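Local coordinates for putative glycoside hydrolase (Bacteroides ovatus, PDB 4ONZ), which is of unknown function but is a putative glycoside hydrolase from a clan whose members are built as five-bladed beta-propellers, at residues A106-N109 with F110-Q113; E34-P38 with M39-Q43; K266-G269 with K270-D273; V223-E226 with K227-M231. All blocks are in the same frame, centred on the assembly; numbering follows the deposited sequence. Where two conformers were deposited one is given.

Interaction 1 (A106-N109 with F110-Q113)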
loop_
_atom_site.group_PDB
_atom_site.type_symbol
_atom_site.label_atom_id
_atom_site.label_comp_id
_atom_site.label_asym_id
_atom_site.label_seq_id
_atom_site.Cartn_x
_atom_site.Cartn_y
_atom_site.Cartn_z
ATOM N N ALA A 106 0.669 -20.390 -6.143
ATOM C CA ALA A 106 -0.095 -21.407 -6.856
ATOM C C ALA A 106 0.761 -22.209 -7.831
ATOM O O ALA A 106 1.974 -22.025 -7.907
ATOM C CB ALA A 106 -1.255 -20.734 -7.589
ATOM N N GLU A 107 0.118 -23.138 -8.539
ATOM C CA GLU A 107 0.793 -23.960 -9.532
ATOM C C GLU A 107 0.850 -23.163 -10.826
ATOM O O GLU A 107 0.072 -23.384 -11.749
ATOM C CB GLU A 107 0.080 -25.306 -9.697
ATOM C CG GLU A 107 0.278 -26.184 -8.467
ATOM C CD GLU A 107 -0.305 -27.581 -8.603
ATOM O OE1 GLU A 107 -1.384 -27.736 -9.214
ATOM O OE2 GLU A 107 0.314 -28.531 -8.075
ATOM N N ASP A 108 1.784 -22.221 -10.861
ATOM C CA ASP A 108 1.937 -21.308 -11.982
ATOM C C ASP A 108 3.421 -21.119 -12.283
ATOM O O ASP A 108 4.263 -21.824 -11.718
ATOM C CB ASP A 108 1.240 -19.975 -11.646
ATOM C CG ASP A 108 1.805 -19.298 -10.399
ATOM O OD1 ASP A 108 3.000 -19.514 -10.073
ATOM O OD2 ASP A 108 1.051 -18.516 -9.757
ATOM N N ASN A 109 3.746 -20.153 -13.138
ATOM C CA ASN A 109 5.140 -19.907 -13.532
ATOM C C ASN A 109 5.857 -18.842 -12.711
ATOM O O ASN A 109 6.813 -18.242 -13.184
ATOM C CB ASN A 109 5.184 -19.551 -15.026
ATOM C CG ASN A 109 4.693 -20.691 -15.905
ATOM O OD1 ASN A 109 4.714 -21.856 -15.502
ATOM N ND2 ASN A 109 4.257 -20.361 -17.118
ATOM N N PHE A 110 5.410 -18.628 -11.474
ATOM C CA PHE A 110 5.994 -17.611 -10.599
ATOM C C PHE A 110 6.389 -18.189 -9.238
ATOM O O PHE A 110 6.513 -17.461 -8.250
ATOM C CB PHE A 110 4.985 -16.460 -10.450
ATOM C CG PHE A 110 4.547 -15.896 -11.765
ATOM C CD1 PHE A 110 5.346 -14.988 -12.438
ATOM C CD2 PHE A 110 3.371 -16.326 -12.366
ATOM C CE1 PHE A 110 4.964 -14.485 -13.675
ATOM C CE2 PHE A 110 2.982 -15.830 -13.600
ATOM C CZ PHE A 110 3.781 -14.906 -14.253
ATOM N N LYS A 111 6.634 -19.496 -9.203
ATOM C CA LYS A 111 6.980 -20.166 -7.955
ATOM C C LYS A 111 8.316 -19.676 -7.411
ATOM O O LYS A 111 8.513 -19.612 -6.204
ATOM C CB LYS A 111 7.012 -21.693 -8.141
ATOM C CG LYS A 111 5.708 -22.289 -8.646
ATOM C CD LYS A 111 5.737 -23.805 -8.576
ATOM C CE LYS A 111 4.567 -24.428 -9.297
ATOM N NZ LYS A 111 4.717 -24.327 -10.771
ATOM N N ASP A 112 9.234 -19.334 -8.308
ATOM C CA ASP A 112 10.540 -18.829 -7.893
ATOM C C ASP A 112 10.421 -17.531 -7.090
ATOM O O ASP A 112 11.272 -17.247 -6.253
ATOM C CB ASP A 112 11.472 -18.616 -9.103
ATOM C CG ASP A 112 10.903 -17.644 -10.130
ATOM O OD1 ASP A 112 9.707 -17.767 -10.479
ATOM O OD2 ASP A 112 11.656 -16.761 -10.595
ATOM N N GLN A 113 9.345 -16.781 -7.333
ATOM C CA GLN A 113 9.109 -15.466 -6.719
ATOM C C GLN A 113 8.322 -15.478 -5.416
ATOM O O GLN A 113 8.662 -14.724 -4.500
ATOM C CB GLN A 113 8.400 -14.565 -7.740
ATOM C CG GLN A 113 9.294 -14.291 -8.941
ATOM C CD GLN A 113 8.570 -13.785 -10.171
ATOM O OE1 GLN A 113 7.477 -13.219 -10.099
ATOM N NE2 GLN A 113 9.195 -13.986 -11.326
HETATM O O HOH W 1 9.225 -16.780 -12.889
#
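Phe110 takes the N-cap position of helix 111-114, and Asp108 reaches forward to meet it. Phe110 N donates to Asp108 OD1 at 2.9 Å, with an N-H...O angle of 155°. This closes an Asx turn. The donor comes from above the carboxylate plane, 49° out of it. Asp108 chi1 of 59° sets CG between its own backbone N and carbonyl carbon and turns OD1 forward along the chain. The carboxylate and the Phe110 ring stand nearly perpendicular, with Asp108 CG at the ring edge, 3.9 Å from Phe110 CD2. Asn109 O lies over one face of the ring. Lys111 then folds back over the loop. Its chain runs extended until it bends at the last torsion, and Lys111 NZ reaches Asp108 O at 2.7 Å. Lys111 CE also packs 3.8 Å from Ala106 O. Asp112 completes the run through one water, which donates to both Asp112 OD1 and Asn109 O. Lys159, on strand 158-162, forms a salt bridge with Asp108 OD2 and touches the Phe110 side chain. Asp108 thus has OD1 held by a backbone N-H, OD2 by a lysine, and its carbonyl by a second lysine. The bonds to OD1 and OD2 should limit the rotation of the carboxylate and probably favour its charged form.

Interaction 2 (E34-P38 with M39-Q43)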
loop_
_atom_site.group_PDB
_atom_site.type_symbol
_atom_site.label_atom_id
_atom_site.label_comp_id
_atom_site.label_asym_id
_atom_site.label_seq_id
_atom_site.Cartn_x
_atom_site.Cartn_y
_atom_site.Cartn_z
ATOM N N GLU A 34 -10.866 -21.852 6.067
ATOM C CA GLU A 34 -9.961 -22.707 5.289
ATOM C C GLU A 34 -10.121 -22.576 3.784
ATOM O O GLU A 34 -11.147 -22.106 3.295
ATOM C CB GLU A 34 -10.202 -24.176 5.651
ATOM C CG GLU A 34 -9.809 -24.535 7.069
ATOM C CD GLU A 34 -10.258 -25.920 7.482
ATOM O OE1 GLU A 34 -10.974 -26.599 6.705
ATOM O OE2 GLU A 34 -9.892 -26.327 8.603
ATOM N N PHE A 35 -9.062 -22.950 3.062
ATOM C CA PHE A 35 -9.101 -23.077 1.604
ATOM C C PHE A 35 -8.079 -24.150 1.246
ATOM O O PHE A 35 -7.156 -24.421 2.024
ATOM C CB PHE A 35 -8.854 -21.745 0.864
ATOM C CG PHE A 35 -7.437 -21.535 0.365
ATOM C CD1 PHE A 35 -6.380 -21.364 1.243
ATOM C CD2 PHE A 35 -7.187 -21.439 -1.007
ATOM C CE1 PHE A 35 -5.095 -21.141 0.766
ATOM C CE2 PHE A 35 -5.906 -21.214 -1.490
ATOM C CZ PHE A 35 -4.859 -21.068 -0.601
ATOM N N TYR A 36 -8.258 -24.784 0.092
ATOM C CA TYR A 36 -7.336 -25.832 -0.332
ATOM C C TYR A 36 -6.159 -25.160 -1.032
ATOM O O TYR A 36 -6.317 -24.598 -2.113
ATOM C CB TYR A 36 -8.005 -26.857 -1.246
ATOM C CG TYR A 36 -7.080 -28.008 -1.559
ATOM C CD1 TYR A 36 -6.949 -29.079 -0.680
ATOM C CD2 TYR A 36 -6.298 -28.000 -2.713
ATOM C CE1 TYR A 36 -6.078 -30.123 -0.954
ATOM C CE2 TYR A 36 -5.427 -29.038 -2.996
ATOM C CZ TYR A 36 -5.318 -30.092 -2.119
ATOM O OH TYR A 36 -4.446 -31.110 -2.418
ATOM N N CYS A 37 -4.991 -25.230 -0.401
ATOM C CA CYS A 37 -3.775 -24.604 -0.913
ATOM C C CYS A 37 -3.125 -25.485 -1.964
ATOM O O CYS A 37 -2.789 -26.629 -1.677
ATOM C CB CYS A 37 -2.773 -24.332 0.217
ATOM S SG CYS A 37 -1.212 -23.563 -0.327
ATOM N N PRO A 38 -2.916 -24.945 -3.176
ATOM C CA PRO A 38 -2.288 -25.733 -4.246
ATOM C C PRO A 38 -0.788 -25.966 -4.019
ATOM O O PRO A 38 -0.214 -26.880 -4.612
ATOM C CB PRO A 38 -2.531 -24.890 -5.509
ATOM C CG PRO A 38 -2.779 -23.508 -5.025
ATOM C CD PRO A 38 -3.279 -23.583 -3.611
HETATM N N MSE A 39 -0.158 -25.142 -3.181
HETATM C CA MSE A 39 1.263 -25.293 -2.862
HETATM C C MSE A 39 1.404 -26.379 -1.815
HETATM O O MSE A 39 2.064 -27.397 -2.054
HETATM C CB MSE A 39 1.851 -23.956 -2.389
HETATM C CG MSE A 39 3.307 -24.121 -1.962
HETATM SE SE MSE A 39 4.021 -22.386 -1.395
HETATM C CE MSE A 39 3.121 -22.274 0.343
ATOM N N ARG A 40 0.755 -26.185 -0.665
ATOM C CA ARG A 40 0.817 -27.140 0.456
ATOM C C ARG A 40 0.011 -28.410 0.176
ATOM O O ARG A 40 0.172 -29.399 0.880
ATOM C CB ARG A 40 0.250 -26.534 1.747
ATOM C CG ARG A 40 0.896 -25.253 2.260
ATOM C CD ARG A 40 2.299 -25.435 2.820
ATOM N NE ARG A 40 2.763 -24.175 3.424
ATOM C CZ ARG A 40 4.024 -23.888 3.761
ATOM N NH1 ARG A 40 5.008 -24.755 3.552
ATOM N NH2 ARG A 40 4.309 -22.701 4.293
ATOM N N LYS A 41 -0.902 -28.341 -0.789
ATOM C CA LYS A 41 -1.721 -29.478 -1.191
ATOM C C LYS A 41 -2.479 -30.032 0.008
ATOM O O LYS A 41 -2.456 -31.231 0.278
ATOM C CB LYS A 41 -0.840 -30.535 -1.883
ATOM C CG LYS A 41 -0.216 -29.986 -3.161
ATOM C CD LYS A 41 1.008 -30.760 -3.622
ATOM C CE LYS A 41 1.584 -30.169 -4.908
ATOM N NZ LYS A 41 1.995 -28.741 -4.773
ATOM N N GLN A 42 -3.136 -29.120 0.722
ATOM C CA GLN A 42 -3.929 -29.441 1.899
ATOM C C GLN A 42 -4.735 -28.222 2.317
ATOM O O GLN A 42 -4.475 -27.108 1.851
ATOM C CB GLN A 42 -3.030 -29.884 3.062
ATOM C CG GLN A 42 -2.129 -28.797 3.625
ATOM C CD GLN A 42 -1.163 -29.344 4.658
ATOM O OE1 GLN A 42 -0.368 -30.236 4.364
ATOM N NE2 GLN A 42 -1.217 -28.806 5.868
ATOM N N GLN A 43 -5.701 -28.434 3.210
ATOM C CA GLN A 43 -6.521 -27.341 3.724
ATOM C C GLN A 43 -5.633 -26.459 4.602
ATOM O O GLN A 43 -4.875 -26.958 5.433
ATOM C CB GLN A 43 -7.703 -27.851 4.555
ATOM C CG GLN A 43 -8.661 -28.806 3.847
ATOM C CD GLN A 43 -9.423 -28.203 2.674
ATOM O OE1 GLN A 43 -9.481 -26.982 2.504
ATOM N NE2 GLN A 43 -10.031 -29.070 1.862
#
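Cys37 receives the backbone of the turn through its carbonyl and its sulfur. Cys37 SG accepts a nearly straight bond from Arg40 N, 3.3 Å long with an N-H...S angle of 175°. Cys37 SG stands anti to Cys37 N (chi1 180°), which brings it to the N-H of Arg40 and 3.7 Å from CB of Met39, a selenomethionine. Lys41 NZ grips the other side of the turn. Lys41 NZ meets Pro38 O at 2.9 Å, in the carbonyl plane, and Met39 O at 3.0 Å from a more tilted direction. On the opposite sheet face from Cys37, the Tyr36 side chain runs alongside the returning strand. Tyr36 OH comes within 3.3 Å of Lys41 C, and Gln43 NE2 lies at the ring edge. These residues close the beta hairpin of strands 34-37 and 42-45. Lys41 and Gln42 both face Cys37, which makes a G1 beta bulge; Lys41 has the positive phi (56°) that such a bulge needs. Cys37 N donates to Gln42 O at 3.0 Å. Lys41 N and Gln42 N approach Cys37 O, but both bonds are weak. Further out, Gln43 CA makes a C-H...O contact with Phe35 O. The Phe35 ring has Cys37 N over its centre. Trp46 and Phe104 meet that ring edge-to-face, and strand 82-89 touches both Phe35 and Cys37 through Arg83.

Interaction 3 (K266-G269 with K270-D273)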
loop_
_atom_site.group_PDB
_atom_site.type_symbol
_atom_site.label_atom_id
_atom_site.label_comp_id
_atom_site.label_asym_id
_atom_site.label_seq_id
_atom_site.Cartn_x
_atom_site.Cartn_y
_atom_site.Cartn_z
ATOM N N LYS A 266 8.762 4.740 10.039
ATOM C CA LYS A 266 8.999 3.900 11.197
ATOM C C LYS A 266 9.910 4.711 12.113
ATOM O O LYS A 266 10.971 5.179 11.688
ATOM C CB LYS A 266 9.625 2.557 10.810
ATOM C CG LYS A 266 9.844 1.634 11.995
ATOM C CD LYS A 266 10.505 0.320 11.598
ATOM C CE LYS A 266 10.797 -0.528 12.825
ATOM N NZ LYS A 266 11.296 -1.885 12.479
ATOM N N ASN A 267 9.507 4.837 13.378
ATOM C CA ASN A 267 10.217 5.650 14.364
ATOM C C ASN A 267 11.295 4.874 15.119
ATOM O O ASN A 267 11.047 3.772 15.595
ATOM C CB ASN A 267 9.183 6.199 15.372
ATOM C CG ASN A 267 9.725 7.335 16.222
ATOM O OD1 ASN A 267 10.519 8.156 15.760
ATOM N ND2 ASN A 267 9.289 7.391 17.486
ATOM N N SER A 268 12.499 5.433 15.205
ATOM C CA SER A 268 13.561 4.834 16.014
ATOM C C SER A 268 13.352 5.183 17.483
ATOM O O SER A 268 13.072 6.333 17.817
ATOM C CB SER A 268 14.937 5.368 15.619
ATOM O OG SER A 268 15.914 4.946 16.563
ATOM N N GLY A 269 13.519 4.208 18.366
ATOM C CA GLY A 269 13.403 4.475 19.807
ATOM C C GLY A 269 14.650 5.148 20.368
ATOM O O GLY A 269 14.655 5.607 21.523
ATOM N N LYS A 270 15.711 5.199 19.565
ATOM C CA LYS A 270 16.980 5.803 19.989
ATOM C C LYS A 270 17.263 7.145 19.325
ATOM O O LYS A 270 17.729 8.079 19.980
ATOM C CB LYS A 270 18.130 4.829 19.723
ATOM C CG LYS A 270 17.941 3.498 20.426
ATOM C CD LYS A 270 19.094 2.536 20.204
ATOM C CE LYS A 270 18.801 1.209 20.892
ATOM N NZ LYS A 270 19.855 0.190 20.639
ATOM N N THR A 271 16.959 7.262 18.037
ATOM C CA THR A 271 17.250 8.483 17.292
ATOM C C THR A 271 16.029 9.126 16.646
ATOM O O THR A 271 16.186 9.992 15.784
ATOM C CB THR A 271 18.267 8.172 16.173
ATOM O OG1 THR A 271 17.683 7.255 15.237
ATOM C CG2 THR A 271 19.523 7.560 16.754
ATOM N N GLY A 272 14.823 8.720 17.052
ATOM C CA GLY A 272 13.594 9.240 16.451
ATOM C C GLY A 272 12.930 10.336 17.249
ATOM O O GLY A 272 13.591 11.063 17.981
ATOM N N ASP A 273 11.607 10.427 17.117
ATOM C CA ASP A 273 10.812 11.429 17.797
ATOM C C ASP A 273 10.173 10.800 19.035
ATOM O O ASP A 273 9.321 9.908 18.924
ATOM C CB ASP A 273 9.754 11.968 16.838
ATOM C CG ASP A 273 8.977 13.139 17.398
ATOM O OD1 ASP A 273 8.879 13.284 18.637
ATOM O OD2 ASP A 273 8.448 13.920 16.575
#
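Asn267 pairs with the backbone of Asp273 through both ends of its side-chain amide. Asn267 OD1 accepts from Asp273 N at 2.9 Å, in the carbonyl plane and on a lone pair. Asn267 ND2 donates to Asp273 O, also at 2.9 Å, but reaches it from above that carbonyl's plane. CG lies opposite Asn267 N (chi1 -165°), and this swings the amide across the loop. Asn267 OD1 also sits 3.3 Å from Gly272 CA. Asn267 is buried and its amide has further partners: ND2 also donates to Pro277 O, and OD1 has a weak bond with Ser243 OG. Ser268 comes next and is directed toward 270-273. Ser268 OG accepts two backbone N-H groups, from Lys270 N at 3.0 Å and from Thr271 N at 2.9 Å. The second bond is almost straight, at 172°. The bond to Lys270 defines an ST turn. Ser268 O reaches Gly272 N at 3.1 Å, with poor angle, so that bond is weak. Gly269 carries the chain round to Lys270 at the exposed end. The whole loop links strand 258-266 to strand 281-288, which are neighbours in a large mixed sheet. Two side-chain oxygens, Ser268 OG and Asn267 OD1, accept the N-H groups of Lys270, Thr271 and Asp273, and Asn267 ND2 serves Asp273 O. These two polar side chains probably do much to set the shape of the loop.

Interaction 4 (V223-E226 with K227-M231)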
loop_
_atom_site.group_PDB
_atom_site.type_symbol
_atom_site.label_atom_id
_atom_site.label_comp_id
_atom_site.label_asym_id
_atom_site.label_seq_id
_atom_site.Cartn_x
_atom_site.Cartn_y
_atom_site.Cartn_z
ATOM N N VAL A 223 14.074 4.984 -11.536
ATOM C CA VAL A 223 14.716 6.217 -11.960
ATOM C C VAL A 223 16.106 6.269 -11.348
ATOM O O VAL A 223 16.266 6.106 -10.133
ATOM C CB VAL A 223 13.893 7.466 -11.600
ATOM C CG1 VAL A 223 14.603 8.739 -12.065
ATOM C CG2 VAL A 223 12.514 7.378 -12.241
ATOM N N LEU A 224 17.093 6.485 -12.217
ATOM C CA LEU A 224 18.504 6.531 -11.850
ATOM C C LEU A 224 19.038 7.959 -11.886
ATOM O O LEU A 224 18.571 8.775 -12.678
ATOM C CB LEU A 224 19.310 5.686 -12.835
ATOM C CG LEU A 224 18.906 4.216 -12.944
ATOM C CD1 LEU A 224 19.694 3.520 -14.041
ATOM C CD2 LEU A 224 19.097 3.505 -11.619
ATOM N N ASP A 225 20.012 8.248 -11.029
ATOM C CA ASP A 225 20.628 9.584 -10.972
ATOM C C ASP A 225 21.904 9.629 -11.842
ATOM O O ASP A 225 22.225 8.658 -12.543
ATOM C CB ASP A 225 20.907 10.002 -9.514
ATOM C CG ASP A 225 21.966 9.135 -8.824
ATOM O OD1 ASP A 225 22.747 8.435 -9.511
ATOM O OD2 ASP A 225 22.018 9.169 -7.580
ATOM N N GLU A 226 22.602 10.761 -11.811
ATOM C CA GLU A 226 23.846 10.970 -12.585
ATOM C C GLU A 226 24.973 9.964 -12.260
ATOM O O GLU A 226 25.885 9.760 -13.075
ATOM C CB GLU A 226 24.363 12.406 -12.393
ATOM C CG GLU A 226 24.909 12.719 -10.999
ATOM C CD GLU A 226 23.870 12.645 -9.886
ATOM O OE1 GLU A 226 22.669 12.887 -10.151
ATOM O OE2 GLU A 226 24.257 12.359 -8.733
ATOM N N LYS A 227 24.932 9.392 -11.056
ATOM C CA LYS A 227 25.900 8.382 -10.636
ATOM C C LYS A 227 25.446 6.978 -11.064
ATOM O O LYS A 227 26.077 5.983 -10.711
ATOM C CB LYS A 227 26.092 8.408 -9.117
ATOM C CG LYS A 227 26.675 9.694 -8.550
ATOM C CD LYS A 227 26.816 9.577 -7.038
ATOM C CE LYS A 227 27.715 8.404 -6.674
ATOM N NZ LYS A 227 27.674 8.011 -5.231
ATOM N N ASN A 228 24.346 6.899 -11.816
ATOM C CA ASN A 228 23.796 5.620 -12.274
ATOM C C ASN A 228 23.275 4.792 -11.088
ATOM O O ASN A 228 23.208 3.556 -11.148
ATOM C CB ASN A 228 24.852 4.840 -13.073
ATOM C CG ASN A 228 24.256 3.756 -13.948
ATOM O OD1 ASN A 228 23.173 3.923 -14.495
ATOM N ND2 ASN A 228 24.988 2.642 -14.112
ATOM N N GLU A 229 22.906 5.483 -10.011
ATOM C CA GLU A 229 22.371 4.845 -8.810
ATOM C C GLU A 229 20.892 5.171 -8.667
ATOM O O GLU A 229 20.418 6.153 -9.221
ATOM C CB GLU A 229 23.104 5.358 -7.567
ATOM C CG GLU A 229 24.564 4.935 -7.489
ATOM C CD GLU A 229 25.250 5.432 -6.234
ATOM O OE1 GLU A 229 25.246 6.652 -6.001
ATOM O OE2 GLU A 229 25.820 4.605 -5.490
ATOM N N LEU A 230 20.169 4.352 -7.906
ATOM C CA LEU A 230 18.752 4.622 -7.640
ATOM C C LEU A 230 18.634 6.010 -7.034
ATOM O O LEU A 230 19.313 6.322 -6.048
ATOM C CB LEU A 230 18.183 3.592 -6.669
ATOM C CG LEU A 230 18.130 2.155 -7.176
ATOM C CD1 LEU A 230 17.834 1.190 -6.035
ATOM C CD2 LEU A 230 17.098 2.050 -8.288
HETATM N N MSE A 231 17.765 6.838 -7.608
HETATM C CA MSE A 231 17.580 8.197 -7.130
HETATM C C MSE A 231 16.613 8.258 -5.977
HETATM O O MSE A 231 15.434 7.926 -6.129
HETATM C CB MSE A 231 17.024 9.057 -8.258
HETATM C CG MSE A 231 16.870 10.490 -7.762
HETATM SE SE MSE A 231 16.270 11.649 -9.223
HETATM C CE MSE A 231 14.412 11.035 -9.252
HETATM O O HOH W 2 14.312 6.497 -8.176
HETATM O O HOH W 3 23.576 8.525 -5.693
#
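Asp225 opens a type I beta turn that runs to Asn228 and doubles the chain back on itself. The result is a small hairpin-like loop between strands 221-222 and 245-255, with a single bridge between Leu224 and Leu230. The tight part is the backbone ladder and the Asp225 carboxylate inside the turn. Met231 N donates to Val223 O at 3.0 Å, and Asp225 N meets Glu229 O at 2.8 Å, nearly along the C=O axis. Asn228 N closes the turn on Asp225 O. Asp225 CG sits between its backbone N and carbonyl carbon (chi1 66°), a torsion that brings OD1 over the N-H groups of Lys227 and Glu229. Asp225 OD1 accepts from Glu229 N at 3.0 Å, met from above the carboxylate plane, and weakly from Lys227 N. Two N-H groups therefore hold one carboxylate oxygen and should limit the group's rotation. The apolar contacts are thinner. Leu224 CD2 touches Leu230 CD2 at 4.1 Å. Val223 CG1 lies beside Met231 CE, but Met231, a selenomethionine, has two conformers, which makes this touch less certain. Tyr294 touches Val223 and Met231, while Arg171 donates to Asn228 O. The outer side carries the exposed charges. Lys227 NZ forms a salt bridge with Glu229 OE1 in one of its two conformers, so this bond is less certain. The side chains of Asp225 and Glu229 run alongside each other. Asp225 OD2 and Glu229 OE1 stay 4.4 Å apart, and one water donates to both.

All four are local contacts 22 to 26 Å from the centre of the chain. Interactions 1 and 4 lie at the surface; interactions 2 and 3 are partly buried. Interactions 1 and 2 touch: Pro38 CG packs 3.9 Å from Ala106 CA, and Glu107 and Lys41 form a weak, long ion pair. The others stand apart, with about 18 Å between the nearest atoms of 3 and 4. Interactions 3 and 4 lie in loops joined to the same mixed sheet. Carboxylates take backbone N-H groups in interactions 1 and 4, where waters also help. A buried amide and a hydroxyl do so in interaction 3, and a buried cysteine sulfur in interaction 2.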